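Local coordinates for protein COG0778: Nitroreductase (PDB 2B67) that binds flavin mononucleotide and probably catalyses NAD(P)H-dependent reductions, as a dimeric oxidoreductase of the nitroreductase family, at residues Y193-V197 and D198-E202. Residues are numbered along the deposited sequence; the frame is centred on the assembly and turned at random.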
ATOM      1  N   TYR A 193      12.584   2.077  14.097  1.00 23.95           N
ATOM      2  CA  TYR A 193      13.764   2.188  13.272  1.00 22.22           C
ATOM      3  C   TYR A 193      13.475   2.128  11.768  1.00 21.59           C
ATOM      4  O   TYR A 193      12.711   1.297  11.313  1.00 19.42           O
ATOM      5  CB  TYR A 193      14.760   1.076  13.645  1.00 22.10           C
ATOM      6  CG  TYR A 193      16.005   1.151  12.814  1.00 21.65           C
ATOM      7  CD1 TYR A 193      16.187   0.293  11.732  1.00 18.20           C
ATOM      8  CD2 TYR A 193      16.979   2.130  13.072  1.00 19.32           C
ATOM      9  CE1 TYR A 193      17.330   0.377  10.943  1.00 20.70           C
ATOM     10  CE2 TYR A 193      18.115   2.228  12.295  1.00 19.66           C
ATOM     11  CZ  TYR A 193      18.284   1.358  11.235  1.00 20.78           C
ATOM     12  OH  TYR A 193      19.396   1.455  10.462  1.00 23.68           O
ATOM     13  N   ARG A 194      14.118   3.008  11.009  1.00 20.99           N
ATOM     14  CA  ARG A 194      14.102   2.906   9.553  1.00 21.39           C
ATOM     15  C   ARG A 194      15.533   2.949   9.062  1.00 21.84           C
ATOM     16  O   ARG A 194      16.322   3.753   9.557  1.00 21.32           O
ATOM     17  CB  ARG A 194      13.313   4.062   8.922  1.00 21.05           C
ATOM     18  CG  ARG A 194      11.815   4.042   9.221  1.00 22.12           C
ATOM     19  CD  ARG A 194      11.121   2.755   8.711  1.00 21.83           C
ATOM     20  NE  ARG A 194       9.686   2.900   8.913  1.00 21.00           N
ATOM     21  CZ  ARG A 194       9.052   2.632  10.048  1.00 21.35           C
ATOM     22  NH1 ARG A 194       7.744   2.853  10.130  1.00 21.66           N
ATOM     23  NH2 ARG A 194       9.716   2.145  11.099  1.00 21.22           N
ATOM     24  N   LEU A 195      15.856   2.102   8.088  1.00 22.07           N
ATOM     25  CA  LEU A 195      17.162   2.136   7.426  1.00 23.18           C
ATOM     26  C   LEU A 195      17.508   3.528   6.896  1.00 23.65           C
ATOM     27  O   LEU A 195      16.617   4.259   6.468  1.00 23.69           O
ATOM     28  CB  LEU A 195      17.179   1.145   6.264  1.00 23.01           C
ATOM     29  CG  LEU A 195      17.106  -0.329   6.639  1.00 22.62           C
ATOM     30  CD1 LEU A 195      16.644  -1.111   5.389  1.00 21.63           C
ATOM     31  CD2 LEU A 195      18.458  -0.863   7.172  1.00 19.61           C
ATOM     32  N   PRO A 196      18.801   3.895   6.907  1.00 24.51           N
ATOM     33  CA  PRO A 196      19.156   5.203   6.305  1.00 24.96           C
ATOM     34  C   PRO A 196      18.758   5.239   4.830  1.00 25.76           C
ATOM     35  O   PRO A 196      18.912   4.248   4.134  1.00 25.59           O
ATOM     36  CB  PRO A 196      20.688   5.308   6.482  1.00 25.47           C
ATOM     37  CG  PRO A 196      21.160   3.995   7.045  1.00 25.30           C
ATOM     38  CD  PRO A 196      19.960   3.151   7.442  1.00 24.00           C
ATOM     39  N   VAL A 197      18.207   6.357   4.372  1.00 27.40           N
ATOM     40  CA  VAL A 197      17.639   6.433   3.012  1.00 29.38           C
ATOM     41  C   VAL A 197      18.625   6.023   1.895  1.00 30.54           C
ATOM     42  O   VAL A 197      18.276   5.241   0.997  1.00 30.38           O
ATOM     43  CB  VAL A 197      16.904   7.799   2.752  1.00 29.90           C
ATOM     44  CG1 VAL A 197      17.861   8.987   2.729  1.00 29.86           C
ATOM     45  CG2 VAL A 197      16.091   7.751   1.498  1.00 30.38           C
ATOM     46  N   ASP A 198      19.870   6.488   1.983  1.00 31.21           N
ATOM     47  CA  ASP A 198      20.893   6.110   0.998  1.00 32.12           C
ATOM     48  C   ASP A 198      21.158   4.600   0.964  1.00 32.11           C
ATOM     49  O   ASP A 198      21.637   4.086  -0.034  1.00 32.09           O
ATOM     50  CB  ASP A 198      22.190   6.912   1.211  1.00 32.66           C
ATOM     51  CG  ASP A 198      21.957   8.427   1.151  1.00 34.76           C
ATOM     52  OD1 ASP A 198      22.407   9.115   2.099  1.00 37.57           O
ATOM     53  OD2 ASP A 198      21.299   8.929   0.192  1.00 34.55           O
ATOM     54  N   GLU A 199      20.825   3.894   2.043  1.00 32.37           N
ATOM     55  CA  GLU A 199      20.911   2.424   2.065  1.00 32.90           C
ATOM     56  C   GLU A 199      19.913   1.722   1.137  1.00 32.48           C
ATOM     57  O   GLU A 199      20.139   0.572   0.745  1.00 32.02           O
ATOM     58  CB  GLU A 199      20.696   1.894   3.489  1.00 33.31           C
ATOM     59  CG  GLU A 199      21.054   0.431   3.675  1.00 36.58           C
ATOM     60  CD  GLU A 199      22.552   0.163   3.427  1.00 41.96           C
ATOM     61  OE1 GLU A 199      22.892  -0.389   2.351  1.00 43.27           O
ATOM     62  OE2 GLU A 199      23.381   0.518   4.301  1.00 42.78           O
ATOM     63  N   ILE A 200      18.799   2.388   0.823  1.00 31.72           N
ATOM     64  CA  ILE A 200      17.706   1.728   0.091  1.00 31.14           C
ATOM     65  C   ILE A 200      17.430   2.391  -1.262  1.00 31.40           C
ATOM     66  O   ILE A 200      16.490   2.023  -1.943  1.00 31.15           O
ATOM     67  CB  ILE A 200      16.390   1.659   0.937  1.00 31.11           C
ATOM     68  CG1 ILE A 200      15.916   3.068   1.295  1.00 29.70           C
ATOM     69  CG2 ILE A 200      16.582   0.796   2.196  1.00 29.68           C
ATOM     70  CD1 ILE A 200      14.641   3.107   2.025  1.00 30.87           C
ATOM     71  N   ILE A 201      18.255   3.365  -1.634  1.00 31.47           N
ATOM     72  CA  ILE A 201      18.178   4.011  -2.942  1.00 32.16           C
ATOM     73  C   ILE A 201      19.303   3.532  -3.882  1.00 32.99           C
ATOM     74  O   ILE A 201      20.479   3.393  -3.488  1.00 32.65           O
ATOM     75  CB  ILE A 201      18.229   5.554  -2.826  1.00 32.55           C
ATOM     76  CG1 ILE A 201      16.954   6.095  -2.190  1.00 32.26           C
ATOM     77  CG2 ILE A 201      18.454   6.205  -4.206  1.00 33.28           C
ATOM     78  CD1 ILE A 201      16.926   7.625  -1.988  1.00 32.43           C
ATOM     79  N   GLU A 202      18.930   3.269  -5.130  1.00 33.24           N
ATOM     80  CA  GLU A 202      19.883   2.905  -6.161  1.00 34.14           C
ATOM     81  C   GLU A 202      19.664   3.874  -7.296  1.00 34.01           C
ATOM     82  O   GLU A 202      18.520   4.193  -7.617  1.00 33.43           O
ATOM     83  CB  GLU A 202      19.577   1.506  -6.660  1.00 34.50           C
ATOM     84  CG  GLU A 202      20.755   0.724  -7.111  1.00 37.11           C
ATOM     85  CD  GLU A 202      21.425  -0.034  -5.984  1.00 39.03           C
ATOM     86  OE1 GLU A 202      21.437   0.479  -4.850  1.00 38.51           O
ATOM     87  OE2 GLU A 202      21.943  -1.149  -6.243  1.00 40.97           O
TER
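Two overlapping beta turns, 196-199 and 197-200, each closed by a backbone hydrogen bond, lie in the C-terminal arm of this nitroreductase-family subunit and join the extended run 193-196 to the short strand 201-203. Glu199 N donates to Pro196 O at 2.9 Å, with a bent N-H...O angle of 136°, and Ile200 N reaches Val197 O at 2.9 Å in a straighter bond of 160°. Apolar side chains pack across the turns. The CD1 branch of Leu195 meets CG2 of Ile200 at 3.7 Å, the two chains lying at a slant to one another. Val197 and Ile201 instead run alongside, pointing the same way: Val197 CG2, trans to its own backbone N, comes within 3.6 Å of Ile201 CD1. With chi1 of Ile200 at 60°, its CG1 is tucked 3.2 Å from Val197 O, while CG2 is left for Leu195. Pro196 CG lies beside Glu199 CB at 4.2 Å. Asp198 OD1 forms a salt bridge with Arg30 of the second subunit. Just upstream, Arg194 NH2 donates a hydrogen bond to Tyr193 O at 3.1 Å, while Arg194 NH1 pairs with a phosphate oxygen of the bound FMN. In the chain the turns come after strand 174-183 and the loop carrying Arg194, and lead into strand 201-203, where Ile201 and Glu202 pair in parallel with a strand of the second subunit, so that the sheet runs on across the dimer interface.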